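Local coordinates for alpha-n-acetylglucosaminidase family protein (PDB 4A42), which probably binds carbohydrate as a family 32 module of a multimodular clostridial enzyme that cleaves terminal alpha-linked N-acetylglucosamine from glycans, at residues Leu88-Ile94 / Val130-Ser136. Numbering follows the deposited sequence.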
ATOM      1  N   LEU A  88      -9.917   3.830   7.595  1.00 10.48           N
ATOM      2  CA  LEU A  88      -8.839   4.240   6.710  1.00 10.23           C
ATOM      3  C   LEU A  88      -9.384   4.938   5.479  1.00  9.32           C
ATOM      4  O   LEU A  88     -10.320   4.463   4.846  1.00 11.54           O
ATOM      5  CB  LEU A  88      -8.000   3.030   6.306  1.00 11.98           C
ATOM      6  CG  LEU A  88      -6.679   3.349   5.608  1.00 10.95           C
ATOM      7  CD1 LEU A  88      -5.721   4.018   6.585  1.00 12.81           C
ATOM      8  CD2 LEU A  88      -6.069   2.080   5.043  1.00 13.36           C
ATOM      9  N   LYS A  89      -8.797   6.084   5.155  1.00  8.00           N
ATOM     10  CA  LYS A  89      -9.088   6.789   3.917  1.00 10.50           C
ATOM     11  C   LYS A  89      -7.836   6.690   3.073  1.00 10.62           C
ATOM     12  O   LYS A  89      -6.756   7.069   3.519  1.00 10.96           O
ATOM     13  CB  LYS A  89      -9.470   8.245   4.192  1.00 10.82           C
ATOM     14  CG  LYS A  89     -10.791   8.386   4.945  1.00 11.90           C
ATOM     15  CD  LYS A  89     -11.041   9.818   5.402  1.00 13.94           C
ATOM     16  CE  LYS A  89     -12.308   9.900   6.225  1.00 19.15           C
ATOM     17  NZ  LYS A  89     -13.493   9.668   5.377  1.00 22.81           N
ATOM     18  N   TYR A  90      -7.972   6.174   1.851  1.00 10.80           N
ATOM     19  CA  TYR A  90      -6.798   5.806   1.066  1.00 10.95           C
ATOM     20  C   TYR A  90      -7.116   5.721  -0.417  1.00 11.80           C
ATOM     21  O   TYR A  90      -8.292   5.616  -0.816  1.00 12.05           O
ATOM     22  CB  TYR A  90      -6.234   4.452   1.539  1.00 10.13           C
ATOM     23  CG  TYR A  90      -7.114   3.261   1.193  1.00  8.81           C
ATOM     24  CD1 TYR A  90      -8.210   2.926   1.982  1.00 10.78           C
ATOM     25  CD2 TYR A  90      -6.871   2.491   0.053  1.00 11.47           C
ATOM     26  CE1 TYR A  90      -9.031   1.845   1.658  1.00 14.10           C
ATOM     27  CE2 TYR A  90      -7.685   1.400  -0.271  1.00 13.65           C
ATOM     28  CZ  TYR A  90      -8.766   1.088   0.538  1.00 14.16           C
ATOM     29  OH  TYR A  90      -9.606   0.024   0.246  1.00 15.83           O
ATOM     30  N   SER A  91      -6.057   5.771  -1.220  1.00 12.32           N
ATOM     31  CA  SER A  91      -6.126   5.440  -2.634  1.00 12.76           C
ATOM     32  C   SER A  91      -4.920   4.588  -3.014  1.00 12.19           C
ATOM     33  O   SER A  91      -3.911   4.552  -2.305  1.00 13.50           O
ATOM     34  CB  SER A  91      -6.177   6.707  -3.497  1.00 14.33           C
ATOM     35  OG  SER A  91      -4.984   7.478  -3.386  1.00 16.20           O
ATOM     36  N   ILE A  92      -5.064   3.877  -4.124  1.00 14.04           N
ATOM     37  CA  ILE A  92      -4.015   3.037  -4.660  1.00 14.63           C
ATOM     38  C   ILE A  92      -3.811   3.424  -6.116  1.00 14.85           C
ATOM     39  O   ILE A  92      -4.776   3.513  -6.880  1.00 16.17           O
ATOM     40  CB  ILE A  92      -4.412   1.553  -4.573  1.00 13.88           C
ATOM     41  CG1 ILE A  92      -4.822   1.185  -3.135  1.00 13.78           C
ATOM     42  CG2 ILE A  92      -3.266   0.662  -5.040  1.00 16.80           C
ATOM     43  CD1 ILE A  92      -5.152  -0.294  -2.973  1.00 15.65           C
ATOM     44  N   GLU A  93      -2.558   3.676  -6.479  1.00 15.53           N
ATOM     45  CA  GLU A  93      -2.181   4.039  -7.840  1.00 16.43           C
ATOM     46  C   GLU A  93      -1.134   3.055  -8.333  1.00 17.83           C
ATOM     47  O   GLU A  93      -0.343   2.552  -7.551  1.00 18.07           O
ATOM     48  CB  GLU A  93      -1.570   5.437  -7.879  1.00 20.04           C
ATOM     49  CG  GLU A  93      -2.515   6.591  -7.599  1.00 21.17           C
ATOM     50  CD  GLU A  93      -1.751   7.879  -7.370  1.00 23.19           C
ATOM     51  OE1 GLU A  93      -1.163   8.028  -6.285  1.00 22.54           O
ATOM     52  OE2 GLU A  93      -1.710   8.725  -8.284  1.00 24.95           O
ATOM     53  N   ILE A  94      -1.111   2.798  -9.638  1.00 19.52           N
ATOM     54  CA  ILE A  94      -0.057   1.976 -10.219  1.00 21.82           C
ATOM     55  C   ILE A  94       0.578   2.714 -11.388  1.00 22.54           C
ATOM     56  O   ILE A  94      -0.049   3.596 -11.984  1.00 23.06           O
ATOM     57  CB  ILE A  94      -0.578   0.594 -10.675  1.00 22.89           C
ATOM     58  CG1 ILE A  94      -1.715   0.742 -11.692  1.00 25.22           C
ATOM     59  CG2 ILE A  94      -1.023  -0.226  -9.457  1.00 23.65           C
ATOM     60  CD1 ILE A  94      -2.127  -0.573 -12.339  1.00 23.86           C
ATOM     61  N   VAL A 130       3.599   0.624  -7.169  1.00 20.98           N
ATOM     62  CA  VAL A 130       2.306   0.668  -6.512  1.00 20.84           C
ATOM     63  C   VAL A 130       2.391   1.709  -5.408  1.00 20.23           C
ATOM     64  O   VAL A 130       3.218   1.597  -4.497  1.00 19.97           O
ATOM     65  CB  VAL A 130       1.895  -0.713  -5.956  1.00 19.42           C
ATOM     66  CG1 VAL A 130       0.428  -0.710  -5.545  1.00 20.73           C
ATOM     67  CG2 VAL A 130       2.153  -1.806  -6.992  1.00 21.29           C
ATOM     68  N   ARG A 131       1.545   2.734  -5.507  1.00 17.76           N
ATOM     69  CA  ARG A 131       1.575   3.844  -4.574  1.00 17.13           C
ATOM     70  C   ARG A 131       0.284   3.923  -3.765  1.00 17.52           C
ATOM     71  O   ARG A 131      -0.817   3.819  -4.308  1.00 19.23           O
ATOM     72  CB  ARG A 131       1.853   5.169  -5.294  1.00 16.84           C
ATOM     73  CG  ARG A 131       1.980   6.359  -4.337  1.00 17.78           C
ATOM     74  CD  ARG A 131       2.567   7.576  -5.030  1.00 22.61           C
ATOM     75  NE  ARG A 131       1.646   8.147  -6.003  1.00 24.32           N
ATOM     76  CZ  ARG A 131       1.967   9.130  -6.837  1.00 27.96           C
ATOM     77  NH1 ARG A 131       3.191   9.646  -6.805  1.00 29.19           N
ATOM     78  NH2 ARG A 131       1.068   9.599  -7.697  1.00 29.00           N
ATOM     79  N   PHE A 132       0.449   4.075  -2.453  1.00 16.01           N
ATOM     80  CA  PHE A 132      -0.649   4.150  -1.499  1.00 15.89           C
ATOM     81  C   PHE A 132      -0.651   5.535  -0.890  1.00 14.07           C
ATOM     82  O   PHE A 132       0.366   5.997  -0.384  1.00 16.02           O
ATOM     83  CB  PHE A 132      -0.462   3.100  -0.388  1.00 16.39           C
ATOM     84  CG  PHE A 132      -0.501   1.686  -0.889  1.00 15.88           C
ATOM     85  CD1 PHE A 132       0.617   1.118  -1.490  1.00 16.63           C
ATOM     86  CD2 PHE A 132      -1.653   0.922  -0.772  1.00 15.96           C
ATOM     87  CE1 PHE A 132       0.579  -0.177  -1.978  1.00 17.61           C
ATOM     88  CE2 PHE A 132      -1.689  -0.388  -1.242  1.00 15.28           C
ATOM     89  CZ  PHE A 132      -0.573  -0.932  -1.858  1.00 15.38           C
ATOM     90  N   ASN A 133      -1.790   6.207  -0.942  1.00 14.72           N
ATOM     91  CA  ASN A 133      -1.909   7.503  -0.306  1.00 15.34           C
ATOM     92  C   ASN A 133      -2.915   7.394   0.814  1.00 13.32           C
ATOM     93  O   ASN A 133      -3.956   6.767   0.651  1.00 14.86           O
ATOM     94  CB  ASN A 133      -2.342   8.539  -1.338  1.00 20.91           C
ATOM     95  CG  ASN A 133      -1.536   8.435  -2.616  1.00 23.90           C
ATOM     96  OD1 ASN A 133      -0.339   8.733  -2.628  1.00 23.88           O
ATOM     97  ND2 ASN A 133      -2.177   7.973  -3.690  1.00 26.11           N
ATOM     98  N   PHE A 134      -2.590   7.973   1.965  1.00 13.08           N
ATOM     99  CA  PHE A 134      -3.469   7.878   3.125  1.00 11.55           C
ATOM    100  C   PHE A 134      -3.859   9.266   3.591  1.00 14.77           C
ATOM    101  O   PHE A 134      -3.001  10.107   3.834  1.00 16.20           O
ATOM    102  CB  PHE A 134      -2.790   7.109   4.261  1.00 12.45           C
ATOM    103  CG  PHE A 134      -2.348   5.732   3.868  1.00 12.00           C
ATOM    104  CD1 PHE A 134      -3.278   4.726   3.676  1.00 14.47           C
ATOM    105  CD2 PHE A 134      -1.008   5.444   3.671  1.00 14.54           C
ATOM    106  CE1 PHE A 134      -2.889   3.457   3.302  1.00 13.45           C
ATOM    107  CE2 PHE A 134      -0.603   4.157   3.296  1.00 15.27           C
ATOM    108  CZ  PHE A 134      -1.545   3.164   3.120  1.00 13.51           C
ATOM    109  N   ASN A 135      -5.157   9.512   3.662  1.00 15.84           N
ATOM    110  CA  ASN A 135      -5.644  10.810   4.105  1.00 16.25           C
ATOM    111  C   ASN A 135      -6.473  10.836   5.379  1.00 16.72           C
ATOM    112  O   ASN A 135      -7.072  11.837   5.681  1.00 20.19           O
ATOM    113  CB  ASN A 135      -6.353  11.561   2.988  1.00 18.77           C
ATOM    114  CG  ASN A 135      -7.566  10.851   2.501  1.00 21.91           C
ATOM    115  OD1 ASN A 135      -7.454   9.881   1.788  1.00 23.41           O
ATOM    116  ND2 ASN A 135      -8.742  11.352   2.857  1.00 22.12           N
ATOM    117  N   SER A 136      -6.539   9.729   6.098  1.00 13.16           N
ATOM    118  CA  SER A 136      -7.228   9.716   7.367  1.00 13.17           C
ATOM    119  C   SER A 136      -6.270  10.081   8.501  1.00 15.40           C
ATOM    120  O   SER A 136      -5.084  10.265   8.292  1.00 17.49           O
ATOM    121  CB  SER A 136      -7.897   8.372   7.629  1.00 13.31           C
ATOM    122  OG  SER A 136      -7.099   7.321   7.166  1.00 14.03           O
TER
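Ser-91 and Glu-93 pair with Asn-133 and Arg-131 through two rings of backbone hydrogen bonds, setting strands 90-94 and 130-134 antiparallel at 159° inside the larger sheet of the F5/8 type C beta-sandwich, the fold of family 32 carbohydrate-binding modules.

On one face the side chains are polar and joined into a chain. Asn-133 sends both N-H bonds of ND2 across the gap: one runs almost straight from Asn-133 ND2 to Ser-91 OG (2.9 Å), the other to Glu-93 OE1 (2.8 Å), each partner lying in the amide plane. These two bonds fix the rotation of the amide. Arg-131, which also makes a cation-pi contact with Trp-101, lies alongside Glu-93 in a salt bridge, and the bend of its chain at chi3 (69°) turns the guanidinium side-on to the carboxylate. Arg-131 NE donates to Glu-93 OE1 at 2.8 Å and Arg-131 NH2 to Glu-93 OE2 at 3.0 Å, the carboxylate and guanidinium planes 38° apart.

The opposite face is largely apolar and turned to the other sheet, where Ile-78 and Ile-80 of strand 77-82 meet Phe-132. Ile-92 stands beside Phe-132, and Ile-92 CD1 lies 3.9 Å from Phe-132 CE2. The CG2 branch of Ile-92 touches Val-130 CG1. The Phe-134 ring rests against Leu-88 and against Tyr-90, where Tyr-90 CB lies 3.7 Å from Phe-134 CD1; the tyrosine hydroxyl itself goes to Asn-119.

Beyond the strands the pairing runs on into the adjoining loops: Lys-89 O accepts from Asn-135 N, and Ser-136 OG accepts from Lys-89 N at 2.9 Å. Back at the salt bridge, Glu-93 OE1 is gripped from opposite faces of its carboxylate plane, by Asn-133 ND2 on one and Arg-131 NE on the other.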